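Local structure of manganese lipoxygenase (Gaeumannomyces graminis, 5FX8) at residues V544-A554 / N608-L616; S218-Q226 / L349-S360. The protein oxidises linoleic and alpha-linolenic acids with molecular oxygen at a manganese centre, giving 11S- and 13R-hydroperoxy fatty acids. All coordinates share one frame; numbering follows the deposited sequence.

Interaction 1 of 2, residues V544-A554 / N608-L616. With NAG (2-acetamido-2-deoxy-beta-D-glucopyranose), chain F; NAG (2-acetamido-2-deoxy-beta-D-glucopyranose), chain B.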
loop_
_atom_site.group_PDB
_atom_site.type_symbol
_atom_site.label_atom_id
_atom_site.label_comp_id
_atom_site.label_asym_id
_atom_site.label_seq_id
_atom_site.Cartn_x
_atom_site.Cartn_y
_atom_site.Cartn_z
ATOM N N VAL A 544 2.713 4.757 7.515
ATOM C CA VAL A 544 1.463 5.478 7.312
ATOM C C VAL A 544 0.960 6.072 8.622
ATOM O O VAL A 544 0.566 7.240 8.681
ATOM C CB VAL A 544 0.428 4.535 6.674
ATOM C CG1 VAL A 544 -0.891 5.132 6.665
ATOM C CG2 VAL A 544 0.756 4.346 5.293
ATOM N N GLY A 545 0.996 5.284 9.692
ATOM C CA GLY A 545 0.653 5.730 11.021
ATOM C C GLY A 545 1.333 6.985 11.511
ATOM O O GLY A 545 0.645 7.946 11.857
ATOM N N ASP A 546 2.668 6.994 11.573
ATOM C CA ASP A 546 3.392 8.158 12.070
ATOM C C ASP A 546 3.281 9.351 11.135
ATOM O O ASP A 546 3.400 10.494 11.582
ATOM C CB ASP A 546 4.857 7.820 12.286
ATOM C CG ASP A 546 5.052 6.553 13.091
ATOM O OD1 ASP A 546 4.803 6.583 14.320
ATOM O OD2 ASP A 546 5.471 5.535 12.501
ATOM N N ARG A 547 3.042 9.114 9.856
ATOM C CA ARG A 547 2.869 10.185 8.895
ATOM C C ARG A 547 1.498 10.855 8.977
ATOM O O ARG A 547 1.284 11.868 8.306
ATOM C CB ARG A 547 3.130 9.639 7.493
ATOM C CG ARG A 547 4.586 9.228 7.277
ATOM C CD ARG A 547 4.837 8.651 5.914
ATOM N NE ARG A 547 6.262 8.464 5.649
ATOM C CZ ARG A 547 6.762 7.789 4.616
ATOM N NH1 ARG A 547 5.965 7.211 3.734
ATOM N NH2 ARG A 547 8.056 7.668 4.476
ATOM N N LYS A 548 0.586 10.327 9.806
ATOM C CA LYS A 548 -0.806 10.769 9.894
ATOM C C LYS A 548 -1.520 10.703 8.539
ATOM O O LYS A 548 -2.313 11.584 8.187
ATOM C CB LYS A 548 -0.903 12.165 10.514
ATOM C CG LYS A 548 -0.909 12.145 12.048
ATOM C CD LYS A 548 0.462 11.805 12.628
ATOM C CE LYS A 548 0.375 11.384 14.102
ATOM N NZ LYS A 548 1.653 10.777 14.614
ATOM N N GLN A 549 -1.287 9.607 7.809
ATOM C CA GLN A 549 -1.803 9.391 6.459
ATOM C C GLN A 549 -2.687 8.146 6.360
ATOM O O GLN A 549 -2.955 7.649 5.268
ATOM C CB GLN A 549 -0.650 9.308 5.460
ATOM C CG GLN A 549 0.076 10.601 5.232
ATOM C CD GLN A 549 1.291 10.416 4.360
ATOM O OE1 GLN A 549 1.916 9.352 4.364
ATOM N NE2 GLN A 549 1.635 11.442 3.594
ATOM N N THR A 550 -3.125 7.646 7.487
ATOM C CA THR A 550 -4.081 6.577 7.677
ATOM C C THR A 550 -5.486 7.010 7.253
ATOM O O THR A 550 -5.775 8.198 7.116
ATOM C CB THR A 550 -3.988 6.186 9.148
ATOM O OG1 THR A 550 -3.046 5.138 9.286
ATOM C CG2 THR A 550 -5.232 5.767 9.719
ATOM N N VAL A 551 -6.354 6.022 6.999
ATOM C CA VAL A 551 -7.735 6.283 6.606
ATOM C C VAL A 551 -8.511 7.082 7.645
ATOM O O VAL A 551 -9.408 7.849 7.296
ATOM C CB VAL A 551 -8.464 4.974 6.323
ATOM C CG1 VAL A 551 -9.934 5.245 6.015
ATOM C CG2 VAL A 551 -7.779 4.232 5.237
ATOM N N ARG A 552 -8.211 6.922 8.923
ATOM C CA ARG A 552 -8.872 7.779 9.902
ATOM C C ARG A 552 -8.529 9.260 9.740
ATOM O O ARG A 552 -9.344 10.110 10.097
ATOM C CB ARG A 552 -8.533 7.336 11.297
ATOM C CG ARG A 552 -8.540 5.902 11.409
ATOM C CD ARG A 552 -8.430 5.490 12.858
ATOM N NE ARG A 552 -9.171 6.374 13.723
ATOM C CZ ARG A 552 -9.010 6.413 15.051
ATOM N NH1 ARG A 552 -8.117 5.649 15.637
ATOM N NH2 ARG A 552 -9.727 7.227 15.798
ATOM N N ASP A 553 -7.345 9.603 9.235
ATOM C CA ASP A 553 -6.953 10.993 9.020
ATOM C C ASP A 553 -7.322 11.475 7.636
ATOM O O ASP A 553 -6.847 12.533 7.224
ATOM C CB ASP A 553 -5.435 11.197 9.216
ATOM C CG ASP A 553 -4.876 10.433 10.416
ATOM O OD1 ASP A 553 -5.285 10.767 11.556
ATOM O OD2 ASP A 553 -4.034 9.509 10.234
ATOM N N ALA A 554 -8.138 10.717 6.906
ATOM C CA ALA A 554 -8.389 11.052 5.507
ATOM C C ALA A 554 -8.913 12.466 5.341
ATOM O O ALA A 554 -8.512 13.163 4.412
ATOM C CB ALA A 554 -9.366 10.078 4.875
ATOM N N ASN A 608 -8.618 -2.670 7.860
ATOM C CA ASN A 608 -8.346 -1.907 9.070
ATOM C C ASN A 608 -8.030 -0.467 8.704
ATOM O O ASN A 608 -6.995 -0.208 8.082
ATOM C CB ASN A 608 -7.182 -2.525 9.847
ATOM C CG ASN A 608 -6.990 -1.906 11.234
ATOM O OD1 ASN A 608 -7.404 -0.783 11.497
ATOM N ND2 ASN A 608 -6.376 -2.655 12.123
ATOM N N PRO A 609 -8.882 0.496 9.082
ATOM C CA PRO A 609 -8.613 1.893 8.731
ATOM C C PRO A 609 -7.477 2.505 9.509
ATOM O O PRO A 609 -7.017 3.572 9.142
ATOM C CB PRO A 609 -9.937 2.590 9.036
ATOM C CG PRO A 609 -10.572 1.768 10.022
ATOM C CD PRO A 609 -10.137 0.370 9.834
ATOM N N ALA A 610 -7.004 1.876 10.570
ATOM C CA ALA A 610 -5.866 2.416 11.287
ATOM C C ALA A 610 -4.553 2.042 10.645
ATOM O O ALA A 610 -3.525 2.622 10.995
ATOM C CB ALA A 610 -5.862 1.936 12.726
ATOM N N VAL A 611 -4.574 1.097 9.717
ATOM C CA VAL A 611 -3.374 0.574 9.099
ATOM C C VAL A 611 -3.243 1.052 7.667
ATOM O O VAL A 611 -2.142 1.290 7.183
ATOM C CB VAL A 611 -3.387 -0.971 9.170
ATOM C CG1 VAL A 611 -2.184 -1.550 8.464
ATOM C CG2 VAL A 611 -3.454 -1.419 10.632
ATOM N N ASN A 612 -4.324 1.205 7.005
ATOM C CA ASN A 612 -4.278 1.555 5.606
ATOM C C ASN A 612 -4.097 3.054 5.408
ATOM O O ASN A 612 -4.517 3.844 6.233
ATOM C CB ASN A 612 -5.546 1.077 4.940
ATOM C CG ASN A 612 -5.541 -0.400 4.785
ATOM O OD1 ASN A 612 -4.477 -0.967 4.549
ATOM N ND2 ASN A 612 -6.688 -1.045 4.915
ATOM N N PRO A 613 -3.468 3.467 4.329
ATOM C CA PRO A 613 -3.478 4.879 3.980
ATOM C C PRO A 613 -4.813 5.274 3.390
ATOM O O PRO A 613 -5.565 4.443 2.895
ATOM C CB PRO A 613 -2.370 4.979 2.928
ATOM C CG PRO A 613 -2.372 3.723 2.304
ATOM C CD PRO A 613 -2.714 2.690 3.335
ATOM N N PHE A 614 -5.061 6.586 3.380
ATOM C CA PHE A 614 -6.296 7.123 2.816
ATOM C C PHE A 614 -6.209 7.352 1.314
ATOM O O PHE A 614 -7.185 7.805 0.717
ATOM C CB PHE A 614 -6.698 8.432 3.518
ATOM C CG PHE A 614 -5.761 9.579 3.268
ATOM C CD1 PHE A 614 -5.829 10.314 2.101
ATOM C CD2 PHE A 614 -4.814 9.919 4.201
ATOM C CE1 PHE A 614 -4.954 11.331 1.867
ATOM C CE2 PHE A 614 -3.941 10.933 3.972
ATOM C CZ PHE A 614 -4.013 11.644 2.798
ATOM N N PHE A 615 -5.075 7.079 0.694
ATOM C CA PHE A 615 -4.856 7.376 -0.711
ATOM C C PHE A 615 -4.263 6.147 -1.367
ATOM O O PHE A 615 -3.925 5.171 -0.693
ATOM C CB PHE A 615 -3.936 8.595 -0.883
ATOM C CG PHE A 615 -2.582 8.430 -0.246
ATOM C CD1 PHE A 615 -2.419 8.561 1.136
ATOM C CD2 PHE A 615 -1.460 8.141 -1.026
ATOM C CE1 PHE A 615 -1.160 8.395 1.728
ATOM C CE2 PHE A 615 -0.197 7.988 -0.441
ATOM C CZ PHE A 615 -0.044 8.108 0.922
ATOM N N LEU A 616 -4.148 6.201 -2.693
ATOM C CA LEU A 616 -3.600 5.111 -3.509
ATOM C C LEU A 616 -2.073 5.198 -3.486
ATOM O O LEU A 616 -1.453 5.807 -4.349
ATOM C CB LEU A 616 -4.151 5.185 -4.932
ATOM C CG LEU A 616 -5.673 5.137 -5.192
ATOM C CD1 LEU A 616 -6.028 5.686 -6.559
ATOM C CD2 LEU A 616 -6.275 3.759 -5.055
HETATM C C1 NAG F . 9.106 5.684 13.508
HETATM C C2 NAG F . 8.763 5.033 14.849
HETATM C C3 NAG F . 7.916 5.962 15.703
HETATM C C4 NAG F . 8.547 7.342 15.813
HETATM C C5 NAG F . 8.848 7.884 14.420
HETATM C C6 NAG F . 9.579 9.198 14.451
HETATM C C7 NAG F . 8.633 2.590 14.656
HETATM C C8 NAG F . 7.728 1.425 14.416
HETATM N N2 NAG F . 8.052 3.787 14.631
HETATM O O3 NAG F . 7.792 5.366 16.989
HETATM O O4 NAG F . 7.669 8.219 16.512
HETATM O O5 NAG F . 9.700 6.963 13.728
HETATM O O6 NAG F . 9.743 9.634 15.791
HETATM O O7 NAG F . 9.831 2.454 14.866
HETATM C C1 NAG B . 11.145 4.841 8.798
HETATM C C2 NAG B . 11.645 5.989 9.662
HETATM C C3 NAG B . 11.533 5.630 11.131
HETATM C C4 NAG B . 10.104 5.222 11.457
HETATM C C5 NAG B . 9.652 4.101 10.529
HETATM C C6 NAG B . 8.195 3.751 10.706
HETATM C C7 NAG B . 13.356 7.464 8.724
HETATM C C8 NAG B . 14.811 7.632 8.414
HETATM N N2 NAG B . 13.015 6.321 9.319
HETATM O O3 NAG B . 11.926 6.764 11.897
HETATM O O4 NAG B . 9.996 4.785 12.804
HETATM O O5 NAG B . 9.805 4.510 9.163
HETATM O O6 NAG B . 7.374 4.900 10.543
HETATM O O7 NAG B . 12.530 8.325 8.452
#
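T550 O lies at the edge of the F614 ring, near its plane, and Q549 O comes 3.1 Å from F614 CD2. One face of this ring is covered by F615, whose CD1 lies over its centre. The F615 ring receives Q549 CB at its edge, in plane, 3.9 Å from CE1. F614 CB touches A554 CB. The two backbones form a single beta bridge between T550 and P613. F614 N donates to Q549 O and V551 N to N612 O, both at 3.0 Å. P613 CA and T550 CA also make CA-H...O contacts with Q549 O and N612 O respectively. T550 OG1 donates a hydrogen bond to A610 O, 3.1 Å, from above the carbonyl plane. An Asx turn, N608 OD1 to A610 N, shapes the start of 608-616. This segment belongs to the C-terminal tail of the lipoxygenase fold, which ends at the manganese ligand V618. V544 CG1 rests on P613 CA at 3.7 Å, while V551 CB packs on P609 CB. H479 donates to P613 O and T474 bonds to F614 O, tying the tail to helix 460-481. At the outer end, D546 OD2 accepts from O6 of the chain B N-acetylglucosamine at 2.8 Å.

Interaction 2 of 2, residues S218-Q226 / L349-S360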
loop_
_atom_site.group_PDB
_atom_site.type_symbol
_atom_site.label_atom_id
_atom_site.label_comp_id
_atom_site.label_asym_id
_atom_site.label_seq_id
_atom_site.Cartn_x
_atom_site.Cartn_y
_atom_site.Cartn_z
ATOM N N SER A 218 -9.630 -18.658 -16.611
ATOM C CA SER A 218 -9.238 -19.355 -17.819
ATOM C C SER A 218 -8.753 -18.406 -18.905
ATOM O O SER A 218 -8.076 -18.848 -19.825
ATOM C CB SER A 218 -10.406 -20.171 -18.325
ATOM O OG SER A 218 -11.461 -19.293 -18.643
ATOM N N TYR A 219 -9.090 -17.123 -18.824
ATOM C CA TYR A 219 -8.581 -16.146 -19.777
ATOM C C TYR A 219 -7.054 -16.088 -19.791
ATOM O O TYR A 219 -6.474 -15.652 -20.786
ATOM C CB TYR A 219 -9.164 -14.761 -19.457
ATOM C CG TYR A 219 -8.939 -13.723 -20.526
ATOM C CD1 TYR A 219 -9.813 -13.603 -21.594
ATOM C CD2 TYR A 219 -7.848 -12.853 -20.472
ATOM C CE1 TYR A 219 -9.617 -12.668 -22.586
ATOM C CE2 TYR A 219 -7.630 -11.908 -21.468
ATOM C CZ TYR A 219 -8.522 -11.820 -22.530
ATOM O OH TYR A 219 -8.330 -10.882 -23.538
ATOM N N GLN A 220 -6.388 -16.499 -18.716
ATOM C CA GLN A 220 -4.934 -16.475 -18.711
ATOM C C GLN A 220 -4.325 -17.577 -19.581
ATOM O O GLN A 220 -3.110 -17.673 -19.699
ATOM C CB GLN A 220 -4.408 -16.575 -17.279
ATOM C CG GLN A 220 -4.872 -15.463 -16.386
ATOM C CD GLN A 220 -4.477 -15.632 -14.933
ATOM O OE1 GLN A 220 -3.427 -16.187 -14.600
ATOM N NE2 GLN A 220 -5.344 -15.169 -14.052
ATOM N N LYS A 221 -5.157 -18.414 -20.175
ATOM C CA LYS A 221 -4.702 -19.359 -21.175
ATOM C C LYS A 221 -4.052 -18.640 -22.355
ATOM O O LYS A 221 -3.124 -19.171 -22.975
ATOM C CB LYS A 221 -5.911 -20.184 -21.580
ATOM C CG LYS A 221 -5.731 -21.226 -22.569
ATOM C CD LYS A 221 -7.085 -21.809 -22.904
ATOM C CE LYS A 221 -8.066 -20.694 -23.206
ATOM N NZ LYS A 221 -9.342 -21.192 -23.767
ATOM N N LYS A 222 -4.498 -17.411 -22.636
ATOM C CA LYS A 222 -4.027 -16.534 -23.706
ATOM C C LYS A 222 -2.567 -16.088 -23.562
ATOM O O LYS A 222 -1.978 -15.629 -24.544
ATOM C CB LYS A 222 -4.970 -15.327 -23.759
ATOM C CG LYS A 222 -4.404 -14.032 -24.223
ATOM C CD LYS A 222 -5.419 -12.931 -24.098
ATOM C CE LYS A 222 -4.922 -11.662 -24.761
ATOM N NZ LYS A 222 -5.981 -10.626 -24.826
ATOM N N TYR A 223 -1.951 -16.262 -22.404
ATOM C CA TYR A 223 -0.603 -15.794 -22.130
ATOM C C TYR A 223 0.377 -16.961 -22.040
ATOM O O TYR A 223 0.014 -18.080 -21.665
ATOM C CB TYR A 223 -0.572 -14.990 -20.826
ATOM C CG TYR A 223 -1.555 -13.841 -20.808
ATOM C CD1 TYR A 223 -1.571 -12.910 -21.834
ATOM C CD2 TYR A 223 -2.493 -13.721 -19.805
ATOM C CE1 TYR A 223 -2.458 -11.904 -21.837
ATOM C CE2 TYR A 223 -3.398 -12.695 -19.802
ATOM C CZ TYR A 223 -3.373 -11.783 -20.818
ATOM O OH TYR A 223 -4.272 -10.741 -20.859
ATOM N N THR A 224 1.638 -16.675 -22.367
ATOM C CA THR A 224 2.726 -17.622 -22.342
ATOM C C THR A 224 3.687 -17.276 -21.224
ATOM O O THR A 224 4.192 -16.152 -21.183
ATOM C CB THR A 224 3.477 -17.602 -23.668
ATOM O OG1 THR A 224 2.543 -17.731 -24.743
ATOM C CG2 THR A 224 4.506 -18.710 -23.720
ATOM N N PRO A 225 4.007 -18.210 -20.343
ATOM C CA PRO A 225 4.924 -17.901 -19.252
ATOM C C PRO A 225 6.322 -17.576 -19.746
ATOM O O PRO A 225 6.738 -17.963 -20.839
ATOM C CB PRO A 225 4.923 -19.186 -18.429
ATOM C CG PRO A 225 3.696 -19.845 -18.783
ATOM C CD PRO A 225 3.475 -19.567 -20.215
ATOM N N GLN A 226 7.048 -16.845 -18.911
ATOM C CA GLN A 226 8.457 -16.630 -19.150
ATOM C C GLN A 226 9.199 -17.959 -19.100
ATOM O O GLN A 226 8.825 -18.852 -18.338
ATOM C CB GLN A 226 9.044 -15.704 -18.098
ATOM C CG GLN A 226 8.413 -14.343 -17.974
ATOM C CD GLN A 226 9.175 -13.538 -16.983
ATOM O OE1 GLN A 226 10.252 -13.041 -17.293
ATOM N NE2 GLN A 226 8.662 -13.437 -15.771
ATOM N N LEU A 349 3.972 -14.973 -15.459
ATOM C CA LEU A 349 3.665 -14.367 -16.742
ATOM C C LEU A 349 4.474 -13.089 -16.959
ATOM O O LEU A 349 4.710 -12.326 -16.016
ATOM C CB LEU A 349 2.182 -14.048 -16.831
ATOM C CG LEU A 349 1.241 -15.238 -16.720
ATOM C CD1 LEU A 349 -0.110 -14.842 -17.200
ATOM C CD2 LEU A 349 1.727 -16.409 -17.523
ATOM N N PRO A 350 4.891 -12.821 -18.194
ATOM C CA PRO A 350 5.714 -11.634 -18.459
ATOM C C PRO A 350 4.920 -10.355 -18.273
ATOM O O PRO A 350 3.686 -10.350 -18.301
ATOM C CB PRO A 350 6.125 -11.804 -19.927
ATOM C CG PRO A 350 5.005 -12.543 -20.529
ATOM C CD PRO A 350 4.524 -13.511 -19.443
ATOM N N ALA A 351 5.664 -9.251 -18.119
ATOM C CA ALA A 351 5.054 -7.938 -17.934
ATOM C C ALA A 351 4.137 -7.568 -19.084
ATOM O O ALA A 351 3.166 -6.828 -18.879
ATOM C CB ALA A 351 6.119 -6.864 -17.769
ATOM N N SER A 352 4.408 -8.069 -20.290
ATOM C CA SER A 352 3.557 -7.740 -21.425
ATOM C C SER A 352 2.161 -8.322 -21.259
ATOM O O SER A 352 1.170 -7.722 -21.703
ATOM C CB SER A 352 4.192 -8.266 -22.704
ATOM O OG SER A 352 4.408 -9.653 -22.565
ATOM N N ALA A 353 2.065 -9.501 -20.630
ATOM C CA ALA A 353 0.770 -10.129 -20.385
ATOM C C ALA A 353 0.050 -9.459 -19.223
ATOM O O ALA A 353 -1.159 -9.197 -19.297
ATOM C CB ALA A 353 0.956 -11.615 -20.108
ATOM N N ALA A 354 0.785 -9.179 -18.143
ATOM C CA ALA A 354 0.248 -8.393 -17.037
ATOM C C ALA A 354 -0.360 -7.078 -17.508
ATOM O O ALA A 354 -1.444 -6.707 -17.069
ATOM C CB ALA A 354 1.342 -8.110 -16.010
ATOM N N ILE A 355 0.342 -6.344 -18.379
ATOM C CA ILE A 355 -0.173 -5.061 -18.849
ATOM C C ILE A 355 -1.342 -5.273 -19.800
ATOM O O ILE A 355 -2.247 -4.444 -19.865
ATOM C CB ILE A 355 0.963 -4.227 -19.487
ATOM C CG1 ILE A 355 1.822 -3.581 -18.415
ATOM C CG2 ILE A 355 0.440 -3.087 -20.324
ATOM C CD1 ILE A 355 1.077 -2.560 -17.658
ATOM N N ASP A 356 -1.357 -6.382 -20.542
ATOM C CA ASP A 356 -2.476 -6.618 -21.453
ATOM C C ASP A 356 -3.776 -6.903 -20.702
ATOM O O ASP A 356 -4.860 -6.573 -21.194
ATOM C CB ASP A 356 -2.117 -7.750 -22.420
ATOM C CG ASP A 356 -3.311 -8.271 -23.233
ATOM O OD1 ASP A 356 -3.671 -7.632 -24.249
ATOM O OD2 ASP A 356 -3.857 -9.353 -22.895
ATOM N N PHE A 357 -3.699 -7.466 -19.497
ATOM C CA PHE A 357 -4.935 -7.899 -18.848
ATOM C C PHE A 357 -5.928 -6.772 -18.510
ATOM O O PHE A 357 -7.111 -6.906 -18.866
ATOM C CB PHE A 357 -4.575 -8.731 -17.623
ATOM C CG PHE A 357 -5.751 -9.303 -16.951
ATOM C CD1 PHE A 357 -6.380 -10.418 -17.470
ATOM C CD2 PHE A 357 -6.250 -8.726 -15.809
ATOM C CE1 PHE A 357 -7.465 -10.951 -16.862
ATOM C CE2 PHE A 357 -7.340 -9.255 -15.195
ATOM C CZ PHE A 357 -7.951 -10.366 -15.720
ATOM N N PRO A 358 -5.560 -5.679 -17.825
ATOM C CA PRO A 358 -6.578 -4.644 -17.540
ATOM C C PRO A 358 -7.138 -3.946 -18.771
ATOM O O PRO A 358 -8.281 -3.469 -18.742
ATOM C CB PRO A 358 -5.829 -3.658 -16.640
ATOM C CG PRO A 358 -4.388 -3.920 -16.938
ATOM C CD PRO A 358 -4.296 -5.375 -17.137
ATOM N N GLY A 359 -6.352 -3.838 -19.842
ATOM C CA GLY A 359 -6.894 -3.359 -21.093
ATOM C C GLY A 359 -7.886 -4.314 -21.720
ATOM O O GLY A 359 -8.864 -3.876 -22.311
ATOM N N SER A 360 -7.643 -5.621 -21.628
ATOM C CA SER A 360 -8.639 -6.587 -22.092
ATOM C C SER A 360 -9.921 -6.502 -21.289
ATOM O O SER A 360 -11.015 -6.605 -21.850
ATOM C CB SER A 360 -8.119 -8.009 -21.982
ATOM O OG SER A 360 -6.944 -8.174 -22.710
#
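Y223 OH donates to D356 OD2 across the contact at 2.5 Å. The carboxylate oxygen lies at the ring edge, in plane, and the carboxylate is turned 79° from the ring. D356 CG is anti to its backbone N (chi1 168°), which swings the carboxylate toward Y223. The same OD2 takes a weak salt-bridge bond from K222 NZ at 3.1 Å, so one oxygen serves two donors. K222 NZ also donates to Y219 OH at 2.7 Å. This positive charge probably helps keep D356 ionised. S360 OG lies 3.0 Å from D356 O and 3.2 Å from Y219 OH, the latter a weak contact. The polar cluster joins a 3-10 turn, 218-222, to helix 351-363 of the lipoxygenase fold. P350 is the N-cap, and its O accepts from both A353 N and A354 N. Apolar contacts flank this cluster: F357 CE1 meets Y219 CD2. A353 CB makes a CH-pi contact over one face of the Y223 ring, 3.7 Å from its centroid, and K222 CG lies over the opposite face, toward the rim. L349 CD1 touches Y223 CB, and L349 CD2 reaches P225. Q220 OE1 is satisfied by N281, and Q226 NE2 by D344 O.

Both segments of interaction 2 precede those of interaction 1 along the chain. The centres of the two contacts are 32 Å apart, with the middle of the chain between them. Their nearest atoms are about 14 Å apart, so they do not touch. Both contacts lie within the lipoxygenase domain. Interaction 2 ties the loop between strands 212-216 and 235-241 to helix 351-363, beside helix 268-305, which carries the manganese ligands H290 and H294. Interaction 1 joins two late loops next to helix 460-481, which carries H478. The two contacts thus lie near different ligand-bearing helices. The P613 side chain is about 9 Å from manganese, that of F357 about 14 Å.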